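Local atomic coordinates of Pbp related beta-lactamase (Pyrococcus abyssi, PDB entry 2QMI), a protein that probably cleaves peptides as a self-compartmentalizing peptidase related to penicillin-binding proteins and serine beta-lactamases, working as an octamer. Residues Ser8-Lys13 and Ser335-Tyr340; Ile22-Ile27 and Met339-Leu344; Gly375-Glu380 and Glu440-Ile445; Val387-Ala392 and Thr398-Leu403. All blocks are in the same frame, centred on the assembly; numbering follows the deposited sequence.

How the contacts relate
Contacts 1 and 2 lie in the beta-lactamase-like part of the chain and share helix 334-345: it packs on helix 3-16 through one side and on strand 21-28 through another. Their centres are 8 Å apart, and Ile337 touches Ile22 between them. Contacts 3 and 4 follow later in the chain, in the closed antiparallel barrel of the octamerisation domain. Their centres are 12 Å apart, joined through the neighbouring strands 378-384 and 387-392, and contact 4 is nested inside the loop closed by contact 3. The centres of contacts 1 and 3 are 36 Å apart. Contacts 3 and 4 also touch the same neighbouring subunit, as expected of a barrel that builds the octamer.

Contact 1: Ser8-Lys13 and Ser335-Tyr340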
# COMPACT_ATOMS: atom_id res chain seq x y z
N SER A 8 8.11 -43.99 5.97
CA SER A 8 7.21 -43.15 6.76
C SER A 8 7.94 -41.84 7.07
O SER A 8 7.42 -40.75 6.84
CB SER A 8 6.85 -43.87 8.07
OG SER A 8 5.72 -43.29 8.68
N PHE A 9 9.15 -41.97 7.58
CA PHE A 9 9.97 -40.81 7.93
C PHE A 9 10.17 -39.88 6.73
O PHE A 9 9.97 -38.67 6.83
CB PHE A 9 11.34 -41.30 8.43
CG PHE A 9 12.38 -40.21 8.52
CD1 PHE A 9 12.32 -39.25 9.51
CD2 PHE A 9 13.43 -40.17 7.60
CE1 PHE A 9 13.30 -38.26 9.60
CE2 PHE A 9 14.40 -39.19 7.67
CZ PHE A 9 14.34 -38.23 8.67
N ILE A 10 10.57 -40.47 5.61
CA ILE A 10 10.82 -39.72 4.39
C ILE A 10 9.63 -38.91 3.89
O ILE A 10 9.77 -37.73 3.57
CB ILE A 10 11.33 -40.66 3.27
CG1 ILE A 10 12.71 -41.20 3.65
CG2 ILE A 10 11.37 -39.93 1.93
CD1 ILE A 10 13.23 -42.30 2.75
N VAL A 11 8.46 -39.53 3.84
CA VAL A 11 7.27 -38.85 3.36
C VAL A 11 6.80 -37.72 4.29
O VAL A 11 6.22 -36.73 3.84
CB VAL A 11 6.12 -39.84 3.15
CG1 VAL A 11 4.84 -39.10 2.76
CG2 VAL A 11 6.49 -40.83 2.05
N GLU A 12 7.07 -37.87 5.58
CA GLU A 12 6.68 -36.87 6.56
C GLU A 12 7.60 -35.65 6.46
O GLU A 12 7.15 -34.51 6.63
CB GLU A 12 6.73 -37.46 7.98
CG GLU A 12 5.85 -38.71 8.16
CD GLU A 12 5.81 -39.20 9.60
OE1 GLU A 12 6.89 -39.47 10.18
OE2 GLU A 12 4.70 -39.33 10.15
N LYS A 13 8.88 -35.89 6.20
CA LYS A 13 9.83 -34.78 6.08
C LYS A 13 9.59 -33.97 4.82
O LYS A 13 9.68 -32.74 4.84
CB LYS A 13 11.27 -35.30 6.10
CG LYS A 13 11.75 -35.71 7.49
CD LYS A 13 11.62 -34.53 8.46
CE LYS A 13 11.97 -34.92 9.88
NZ LYS A 13 11.70 -33.80 10.82
N SER A 335 21.79 -35.50 3.88
CA SER A 335 22.67 -36.18 4.82
C SER A 335 21.87 -36.75 5.99
O SER A 335 22.13 -37.87 6.44
CB SER A 335 23.75 -35.23 5.34
OG SER A 335 23.18 -34.23 6.17
N TYR A 336 20.90 -35.98 6.48
CA TYR A 336 20.05 -36.41 7.59
C TYR A 336 19.29 -37.68 7.21
O TYR A 336 19.19 -38.62 8.00
CB TYR A 336 19.07 -35.29 7.96
CG TYR A 336 19.73 -34.10 8.63
CD1 TYR A 336 21.11 -34.02 8.75
CD2 TYR A 336 18.96 -33.05 9.14
CE1 TYR A 336 21.72 -32.94 9.36
CE2 TYR A 336 19.56 -31.95 9.76
CZ TYR A 336 20.94 -31.91 9.87
OH TYR A 336 21.55 -30.85 10.49
N ILE A 337 18.76 -37.70 5.99
CA ILE A 337 18.04 -38.87 5.50
C ILE A 337 19.02 -40.05 5.39
O ILE A 337 18.73 -41.16 5.84
CB ILE A 337 17.41 -38.59 4.13
CG1 ILE A 337 16.35 -37.49 4.27
CG2 ILE A 337 16.81 -39.86 3.54
CD1 ILE A 337 15.62 -37.15 3.00
N ALA A 338 20.18 -39.80 4.81
CA ALA A 338 21.19 -40.83 4.64
C ALA A 338 21.57 -41.45 5.99
O ALA A 338 21.61 -42.68 6.13
CB ALA A 338 22.43 -40.26 3.97
N MET A 339 21.83 -40.61 6.98
CA MET A 339 22.21 -41.08 8.30
C MET A 339 21.10 -41.85 9.02
O MET A 339 21.37 -42.77 9.79
CB MET A 339 22.72 -39.90 9.14
CG MET A 339 23.87 -39.17 8.45
SD MET A 339 24.50 -37.73 9.33
CE MET A 339 26.23 -37.74 8.85
N TYR A 340 19.85 -41.49 8.74
CA TYR A 340 18.70 -42.16 9.34
C TYR A 340 18.70 -43.62 8.86
O TYR A 340 18.47 -44.55 9.63
CB TYR A 340 17.40 -41.48 8.89
CG TYR A 340 16.16 -41.86 9.67
CD1 TYR A 340 15.73 -41.08 10.75
CD2 TYR A 340 15.41 -42.98 9.33
CE1 TYR A 340 14.56 -41.40 11.46
CE2 TYR A 340 14.24 -43.31 10.03
CZ TYR A 340 13.83 -42.51 11.09
OH TYR A 340 12.66 -42.80 11.75
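The rings of Phe9 and Tyr340 lie face to face, their planes 2° apart and their centroids 3.8 Å from each other, so the overlap is nearly complete. The other face of the Phe9 ring carries the Lys13 side chain from one turn further along its own helix, with CG above the rim. At the edge of the same ring Ile337 approaches near the plane, its CA 4.2 Å from Phe9 CE2. Both aromatic side chains run with CG opposite the backbone N (chi1 166° for Phe9, -166° for Tyr340), which sends each ring into the space between the helices. These are the N-terminal helix 3-16 and helix 334-345 of the beta-lactamase-like fold, two elements far apart in sequence. Segments 8-13 and 335-340 run nearly antiparallel, and their axes come no closer than 11.3 Å, a gap bridged by large side chains. Beside the stack, Ile10 CG1 meets Ile337 CG2 at 4.3 Å. Phe9, Lys13 and Ile337 all touch Tyr332 as well. The Tyr340 hydroxyl is hydrogen-bonded to Glu351 OE2, which ties the far end of the stacked ring to the chain beyond helix 334-345, while Lys13 NZ makes a salt bridge with Glu360.

Contact 2: Ile22-Ile27 and Met339-Leu344; sequences ISISII and MYALAL
Ala341 CB meets the ends of two isoleucines on strand 21-28: Ile24 CD1 at 4.4 Å and Ile26 CD1 at 4.5 Å. The two CD1 methyls of Ile24 and Ile26 are themselves 4.8 Å apart, so the three carbons form a nearly equilateral triangle, with the alanine methyl facing the gap between the isoleucine ends. Both contacts are purely apolar and modest in extent, burying 69 Å² in total. The backbones keep their distance, Ile26 CA and Ala341 CA standing 8.2 Å apart, and extended isoleucine chains bridge the space to the short alanine. The two reach it by different routes: Ile24 sets CG1 opposite its backbone N (chi1 -179°), whereas Ile26 sets it opposite the carbonyl carbon (chi1 -53°).

Around this first shell, Ile24 also packs on Val325 of the adjacent strand 321-327, and Ile26 on Met1. The next residue on the helix, Leu342, rests on Val323. The strand is held in place by backbone bonds to both neighbours in the antiparallel sheet, Ile24 pairing with Lys36 and Ser25 with Ala324. On the reverse face of the strand, Ser25 OG is hydrogen-bonded to Val241 O and Ser23 OG to Thr50 O. The strand is thus sandwiched in the manner of the serine beta-lactamase and penicillin-binding protein fold: helix 334-345 lies on one face together with helix 3-16, whose Met14 touches Ile22, and helix 241-252 packs on the opposite face against Ser25 and Ile27.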
# COMPACT_ATOMS: atom_id res chain seq x y z
N ILE A 22 12.55 -37.00 -4.07
CA ILE A 22 13.77 -37.54 -3.48
C ILE A 22 14.06 -38.97 -3.97
O ILE A 22 13.14 -39.74 -4.23
CB ILE A 22 13.66 -37.59 -1.93
CG1 ILE A 22 13.96 -36.21 -1.34
CG2 ILE A 22 14.59 -38.65 -1.37
CD1 ILE A 22 13.86 -36.14 0.18
N SER A 23 15.34 -39.30 -4.09
CA SER A 23 15.74 -40.64 -4.51
C SER A 23 16.77 -41.17 -3.52
O SER A 23 17.56 -40.40 -2.98
CB SER A 23 16.34 -40.62 -5.92
OG SER A 23 15.33 -40.55 -6.90
N ILE A 24 16.76 -42.48 -3.30
CA ILE A 24 17.70 -43.09 -2.37
C ILE A 24 18.02 -44.54 -2.75
O ILE A 24 17.15 -45.29 -3.19
CB ILE A 24 17.16 -43.06 -0.92
CG1 ILE A 24 18.17 -43.69 0.05
CG2 ILE A 24 15.83 -43.80 -0.85
CD1 ILE A 24 17.75 -43.64 1.52
N SER A 25 19.28 -44.92 -2.59
CA SER A 25 19.69 -46.30 -2.86
C SER A 25 20.51 -46.76 -1.66
O SER A 25 21.22 -45.96 -1.05
CB SER A 25 20.51 -46.38 -4.16
OG SER A 25 21.70 -45.62 -4.08
N ILE A 26 20.38 -48.04 -1.31
CA ILE A 26 21.12 -48.58 -0.16
C ILE A 26 21.97 -49.78 -0.55
O ILE A 26 21.51 -50.68 -1.26
CB ILE A 26 20.17 -49.04 0.97
CG1 ILE A 26 19.22 -47.91 1.34
CG2 ILE A 26 20.99 -49.43 2.20
CD1 ILE A 26 18.30 -48.28 2.49
N ILE A 27 23.21 -49.79 -0.07
CA ILE A 27 24.15 -50.87 -0.35
C ILE A 27 24.47 -51.67 0.90
O ILE A 27 24.94 -51.12 1.90
CB ILE A 27 25.50 -50.34 -0.88
CG1 ILE A 27 25.28 -49.29 -1.96
CG2 ILE A 27 26.32 -51.49 -1.42
CD1 ILE A 27 26.56 -48.65 -2.43
N MET A 339 21.83 -40.61 6.98
CA MET A 339 22.21 -41.08 8.30
C MET A 339 21.10 -41.85 9.02
O MET A 339 21.37 -42.77 9.79
CB MET A 339 22.72 -39.90 9.14
CG MET A 339 23.87 -39.17 8.45
SD MET A 339 24.50 -37.73 9.33
CE MET A 339 26.23 -37.74 8.85
N TYR A 340 19.85 -41.49 8.74
CA TYR A 340 18.70 -42.16 9.34
C TYR A 340 18.70 -43.62 8.86
O TYR A 340 18.47 -44.55 9.63
CB TYR A 340 17.40 -41.48 8.89
CG TYR A 340 16.16 -41.86 9.67
CD1 TYR A 340 15.73 -41.08 10.75
CD2 TYR A 340 15.41 -42.98 9.33
CE1 TYR A 340 14.56 -41.40 11.46
CE2 TYR A 340 14.24 -43.31 10.03
CZ TYR A 340 13.83 -42.51 11.09
OH TYR A 340 12.66 -42.80 11.75
N ALA A 341 18.96 -43.81 7.56
CA ALA A 341 19.00 -45.15 6.98
C ALA A 341 20.21 -45.91 7.54
O ALA A 341 20.08 -47.06 7.97
CB ALA A 341 19.08 -45.05 5.46
N LEU A 342 21.38 -45.27 7.53
CA LEU A 342 22.58 -45.91 8.06
C LEU A 342 22.37 -46.40 9.48
O LEU A 342 22.76 -47.52 9.82
CB LEU A 342 23.76 -44.93 8.01
CG LEU A 342 24.28 -44.61 6.61
CD1 LEU A 342 25.24 -43.43 6.66
CD2 LEU A 342 24.96 -45.83 6.02
N ALA A 343 21.73 -45.58 10.31
CA ALA A 343 21.45 -45.94 11.69
C ALA A 343 20.60 -47.21 11.77
O ALA A 343 20.88 -48.12 12.56
CB ALA A 343 20.74 -44.81 12.40
N LEU A 344 19.55 -47.27 10.95
CA LEU A 344 18.67 -48.43 10.92
C LEU A 344 19.47 -49.68 10.57
O LEU A 344 19.36 -50.71 11.25
CB LEU A 344 17.56 -48.22 9.90
CG LEU A 344 16.56 -47.12 10.25
CD1 LEU A 344 15.58 -46.94 9.10
CD2 LEU A 344 15.83 -47.49 11.53

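Contact 3: Gly375-Glu380 and Glu440-Ile445; sequences GTIKFE and ERYRLI
Phe379 and Leu444 make the tightest apolar contact here, CD2 of the ring standing 3.4 Å from Leu444 CD1, with the two side chains crossing at about a right angle. Close by, Ile377 CD1 comes to 3.5 Å from Tyr442 CD1, and Ile377 CG1 lies 3.9 Å from Leu444 CD2. Ile377 ties the cluster together: CG1 sits between the backbone N and the carbonyl carbon (chi1 52°), and the chain then extends so that CD1 lies in the plane of the Phe379 ring, at its edge. Only side chains join the segments, since Phe379 CA and Leu444 CA are 8.0 Å apart. Strands 378-384 and 442-446 are not neighbours in the sheet. Strand 368-371 runs between them and closes the eight-stranded antiparallel barrel of the octamerisation domain, bonding through its backbone to Phe379 on one edge and Ile445 on the other. The buried Phe379 and Leu444 pack inside the barrel, where Phe379 also touches Leu390, while Tyr442 lies at the margin against a neighbouring subunit.

Outward from this packing the contact is looser and more polar. Lys378 and Arg443 point away from the opposing segment, and Arg443 makes a salt bridge with Asp436 and a cation-pi contact with Trp149 of the neighbouring subunit. Tyr442 carries Arg441 CG over the centre of one ring face, and its hydroxyl is hydrogen-bonded to Glu118 of that subunit. Arg441 grips Glu440 side-on, NE to OE1 at 2.7 Å and NH2 to OE2 at 3.0 Å. Arg441 also packs on Tyr160 of the neighbour, a residue probably belonging to an active site of the SxxK type.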
# COMPACT_ATOMS: atom_id res chain seq x y z
N GLY A 375 -3.50 -13.62 31.42
CA GLY A 375 -3.30 -12.88 30.19
C GLY A 375 -2.78 -11.45 30.22
O GLY A 375 -3.08 -10.67 29.31
N THR A 376 -1.98 -11.09 31.23
CA THR A 376 -1.44 -9.73 31.30
C THR A 376 -0.47 -9.43 30.16
O THR A 376 -0.61 -8.42 29.47
CB THR A 376 -0.71 -9.49 32.63
OG1 THR A 376 0.23 -10.55 32.86
CG2 THR A 376 -1.70 -9.39 33.78
N ILE A 377 0.53 -10.28 29.99
CA ILE A 377 1.51 -10.09 28.92
C ILE A 377 1.49 -11.26 27.96
O ILE A 377 1.24 -12.40 28.36
CB ILE A 377 2.94 -9.90 29.49
CG1 ILE A 377 3.29 -11.05 30.45
CG2 ILE A 377 3.04 -8.55 30.19
CD1 ILE A 377 4.66 -10.92 31.06
N LYS A 378 1.75 -10.97 26.68
CA LYS A 378 1.73 -11.99 25.64
C LYS A 378 3.05 -12.12 24.88
O LYS A 378 3.65 -11.11 24.49
CB LYS A 378 0.62 -11.68 24.62
CG LYS A 378 -0.69 -11.20 25.22
CD LYS A 378 -0.60 -9.74 25.68
CE LYS A 378 -1.87 -9.33 26.43
NZ LYS A 378 -3.08 -9.54 25.59
N PHE A 379 3.47 -13.36 24.68
CA PHE A 379 4.71 -13.67 23.97
C PHE A 379 4.50 -14.80 22.98
O PHE A 379 3.60 -15.62 23.15
CB PHE A 379 5.79 -14.14 24.95
CG PHE A 379 6.29 -13.06 25.86
CD1 PHE A 379 7.46 -12.38 25.56
CD2 PHE A 379 5.62 -12.76 27.04
CE1 PHE A 379 7.96 -11.41 26.43
CE2 PHE A 379 6.11 -11.79 27.92
CZ PHE A 379 7.29 -11.11 27.61
N GLU A 380 5.32 -14.84 21.94
CA GLU A 380 5.24 -15.93 20.97
C GLU A 380 6.63 -16.52 20.78
O GLU A 380 7.60 -15.80 20.61
CB GLU A 380 4.70 -15.47 19.62
CG GLU A 380 4.88 -16.54 18.54
CD GLU A 380 3.66 -16.75 17.66
OE1 GLU A 380 3.45 -15.93 16.73
OE2 GLU A 380 2.92 -17.73 17.90
N GLU A 440 13.63 -15.33 33.65
CA GLU A 440 14.00 -14.30 34.60
C GLU A 440 12.89 -14.13 35.64
O GLU A 440 12.67 -15.03 36.46
CB GLU A 440 14.29 -12.96 33.90
CG GLU A 440 14.85 -11.91 34.87
CD GLU A 440 14.14 -10.57 34.78
OE1 GLU A 440 12.91 -10.56 34.52
OE2 GLU A 440 14.80 -9.53 34.98
N ARG A 441 12.19 -13.00 35.61
CA ARG A 441 11.13 -12.75 36.59
C ARG A 441 9.76 -13.32 36.24
O ARG A 441 8.94 -13.54 37.12
CB ARG A 441 10.95 -11.24 36.81
CG ARG A 441 10.12 -10.55 35.72
CD ARG A 441 10.22 -9.02 35.80
NE ARG A 441 11.61 -8.60 35.76
CZ ARG A 441 12.04 -7.36 36.01
NH1 ARG A 441 11.17 -6.40 36.32
NH2 ARG A 441 13.34 -7.10 35.97
N TYR A 442 9.51 -13.56 34.96
CA TYR A 442 8.19 -14.02 34.53
C TYR A 442 7.92 -15.52 34.45
O TYR A 442 8.83 -16.35 34.44
CB TYR A 442 7.88 -13.42 33.16
CG TYR A 442 8.11 -11.93 33.03
CD1 TYR A 442 7.19 -11.01 33.53
CD2 TYR A 442 9.24 -11.44 32.38
CE1 TYR A 442 7.37 -9.65 33.36
CE2 TYR A 442 9.44 -10.06 32.20
CZ TYR A 442 8.50 -9.18 32.70
OH TYR A 442 8.67 -7.83 32.52
N ARG A 443 6.63 -15.84 34.39
CA ARG A 443 6.15 -17.20 34.21
C ARG A 443 5.14 -17.02 33.07
O ARG A 443 4.30 -16.13 33.12
CB ARG A 443 5.41 -17.75 35.43
CG ARG A 443 4.73 -19.10 35.12
CD ARG A 443 3.97 -19.71 36.28
NE ARG A 443 3.41 -21.02 35.92
CZ ARG A 443 2.72 -21.81 36.74
NH1 ARG A 443 2.49 -21.44 37.99
NH2 ARG A 443 2.27 -22.97 36.30
N LEU A 444 5.25 -17.85 32.04
CA LEU A 444 4.36 -17.77 30.88
C LEU A 444 3.86 -19.17 30.51
O LEU A 444 4.60 -20.14 30.57
CB LEU A 444 5.12 -17.15 29.70
CG LEU A 444 5.72 -15.77 29.97
CD1 LEU A 444 6.75 -15.42 28.91
CD2 LEU A 444 4.60 -14.74 30.02
N ILE A 445 2.59 -19.26 30.11
CA ILE A 445 2.02 -20.56 29.76
C ILE A 445 1.46 -20.58 28.35
O ILE A 445 0.55 -19.81 28.02
CB ILE A 445 0.91 -20.95 30.76
CG1 ILE A 445 1.47 -20.92 32.19
CG2 ILE A 445 0.37 -22.35 30.41
CD1 ILE A 445 0.40 -21.12 33.26

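Contact 4: Val387-Ala392 and Thr398-Leu403; sequences VVYLRA and TYTIPL
Val388 and Leu403 meet at 4.0 Å between their CB atoms, and Leu403 CD1 reaches diagonally to Leu390 CB at 4.4 Å. They lie on one face of a beta hairpin, strands 387-392 and 400-408, which forms part of the octamerisation barrel. On this face Leu390 packs on Phe379 and Leu437, and Leu403 on Cys415. The other face carries Tyr389, whose CE2 stands 4.1 Å from Pro402 CB and whose CD2 touches the Thr400 methyl CG2. Val387 CG1 lies over one face of the Tyr389 ring, toward its rim. Tyr389 and Pro402 each pack on the other's counterpart in a neighbouring subunit, so this face also serves the assembly.

Between the two faces the backbones are laced in antiparallel register. Val388 with Leu403 and Leu390 with Ile401 are hydrogen-bonded pairs, each bonded in both directions. Pro402, which has no N-H to give, falls opposite Tyr389 in a non-hydrogen-bonded pair. Ala392 N adds a bond to Tyr399 O of 2.9 Å, and Ala392 CB touches the Tyr399 ring at CD1.

Toward the turn the contact becomes polar. Thr398 OG1 lies over one face of the Arg391 guanidinium, 3.6 Å from CZ, without bonding to it. Turned opposite the backbone N (chi1 178°), Thr398 OG1 instead donates to Ala392 O at 2.6 Å, arriving nearly along the C=O axis.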
# COMPACT_ATOMS: atom_id res chain seq x y z
N VAL A 387 18.14 -22.08 16.91
CA VAL A 387 17.87 -21.02 17.88
C VAL A 387 16.40 -20.84 18.20
O VAL A 387 15.52 -21.03 17.36
CB VAL A 387 18.46 -19.67 17.39
CG1 VAL A 387 18.01 -18.53 18.28
CG2 VAL A 387 19.99 -19.77 17.39
N VAL A 388 16.14 -20.48 19.45
CA VAL A 388 14.78 -20.25 19.91
C VAL A 388 14.61 -18.76 20.15
O VAL A 388 15.39 -18.15 20.88
CB VAL A 388 14.49 -21.00 21.23
CG1 VAL A 388 13.03 -20.78 21.65
CG2 VAL A 388 14.79 -22.49 21.05
N TYR A 389 13.60 -18.16 19.53
CA TYR A 389 13.35 -16.74 19.68
C TYR A 389 12.12 -16.45 20.51
O TYR A 389 11.05 -17.02 20.26
CB TYR A 389 13.20 -16.06 18.32
CG TYR A 389 14.48 -15.94 17.51
CD1 TYR A 389 14.79 -16.86 16.50
CD2 TYR A 389 15.37 -14.90 17.75
CE1 TYR A 389 15.97 -16.74 15.75
CE2 TYR A 389 16.54 -14.76 17.01
CZ TYR A 389 16.84 -15.68 16.01
OH TYR A 389 18.01 -15.53 15.30
N LEU A 390 12.26 -15.56 21.49
CA LEU A 390 11.14 -15.16 22.33
C LEU A 390 10.83 -13.70 22.05
O LEU A 390 11.66 -12.82 22.31
CB LEU A 390 11.50 -15.35 23.81
CG LEU A 390 10.45 -14.92 24.83
CD1 LEU A 390 9.12 -15.61 24.53
CD2 LEU A 390 10.94 -15.27 26.22
N ARG A 391 9.65 -13.42 21.50
CA ARG A 391 9.28 -12.04 21.18
C ARG A 391 8.01 -11.58 21.89
O ARG A 391 7.14 -12.39 22.24
CB ARG A 391 9.10 -11.88 19.67
CG ARG A 391 9.06 -10.41 19.22
CD ARG A 391 8.38 -10.25 17.87
NE ARG A 391 7.00 -10.74 17.93
CZ ARG A 391 6.11 -10.60 16.95
NH1 ARG A 391 6.45 -9.98 15.83
NH2 ARG A 391 4.88 -11.09 17.10
N ALA A 392 7.90 -10.27 22.09
CA ALA A 392 6.75 -9.69 22.77
C ALA A 392 5.69 -9.17 21.79
O ALA A 392 6.00 -8.41 20.88
CB ALA A 392 7.21 -8.57 23.68
N THR A 398 6.95 -4.43 20.78
CA THR A 398 7.32 -5.80 20.41
C THR A 398 8.83 -5.95 20.27
O THR A 398 9.42 -5.45 19.31
CB THR A 398 6.64 -6.21 19.07
OG1 THR A 398 7.05 -7.54 18.70
CG2 THR A 398 7.04 -5.25 17.95
N TYR A 399 9.48 -6.62 21.22
CA TYR A 399 10.93 -6.83 21.16
C TYR A 399 11.28 -8.32 21.09
O TYR A 399 10.46 -9.17 21.46
CB TYR A 399 11.63 -6.15 22.35
CG TYR A 399 11.41 -6.82 23.69
CD1 TYR A 399 10.13 -7.04 24.18
CD2 TYR A 399 12.51 -7.22 24.47
CE1 TYR A 399 9.93 -7.66 25.43
CE2 TYR A 399 12.31 -7.83 25.72
CZ TYR A 399 11.03 -8.05 26.19
OH TYR A 399 10.83 -8.66 27.42
N THR A 400 12.50 -8.64 20.62
CA THR A 400 12.94 -10.04 20.47
C THR A 400 14.25 -10.44 21.17
O THR A 400 15.20 -9.66 21.23
CB THR A 400 13.09 -10.39 18.98
OG1 THR A 400 11.80 -10.41 18.36
CG2 THR A 400 13.75 -11.76 18.79
N ILE A 401 14.27 -11.68 21.67
CA ILE A 401 15.43 -12.25 22.37
C ILE A 401 15.89 -13.57 21.74
O ILE A 401 15.06 -14.42 21.40
CB ILE A 401 15.08 -12.56 23.85
CG1 ILE A 401 14.75 -11.27 24.59
CG2 ILE A 401 16.24 -13.29 24.52
CD1 ILE A 401 14.37 -11.49 26.04
N PRO A 402 17.22 -13.75 21.59
CA PRO A 402 17.79 -14.97 21.01
C PRO A 402 18.15 -15.94 22.13
O PRO A 402 18.91 -15.59 23.04
CB PRO A 402 19.03 -14.46 20.29
CG PRO A 402 19.51 -13.39 21.22
CD PRO A 402 18.22 -12.66 21.60
N LEU A 403 17.61 -17.16 22.08
CA LEU A 403 17.89 -18.17 23.10
C LEU A 403 18.67 -19.38 22.57
O LEU A 403 18.30 -19.98 21.56
CB LEU A 403 16.59 -18.65 23.74
CG LEU A 403 15.71 -17.63 24.46
CD1 LEU A 403 14.49 -18.35 25.02
CD2 LEU A 403 16.47 -16.95 25.58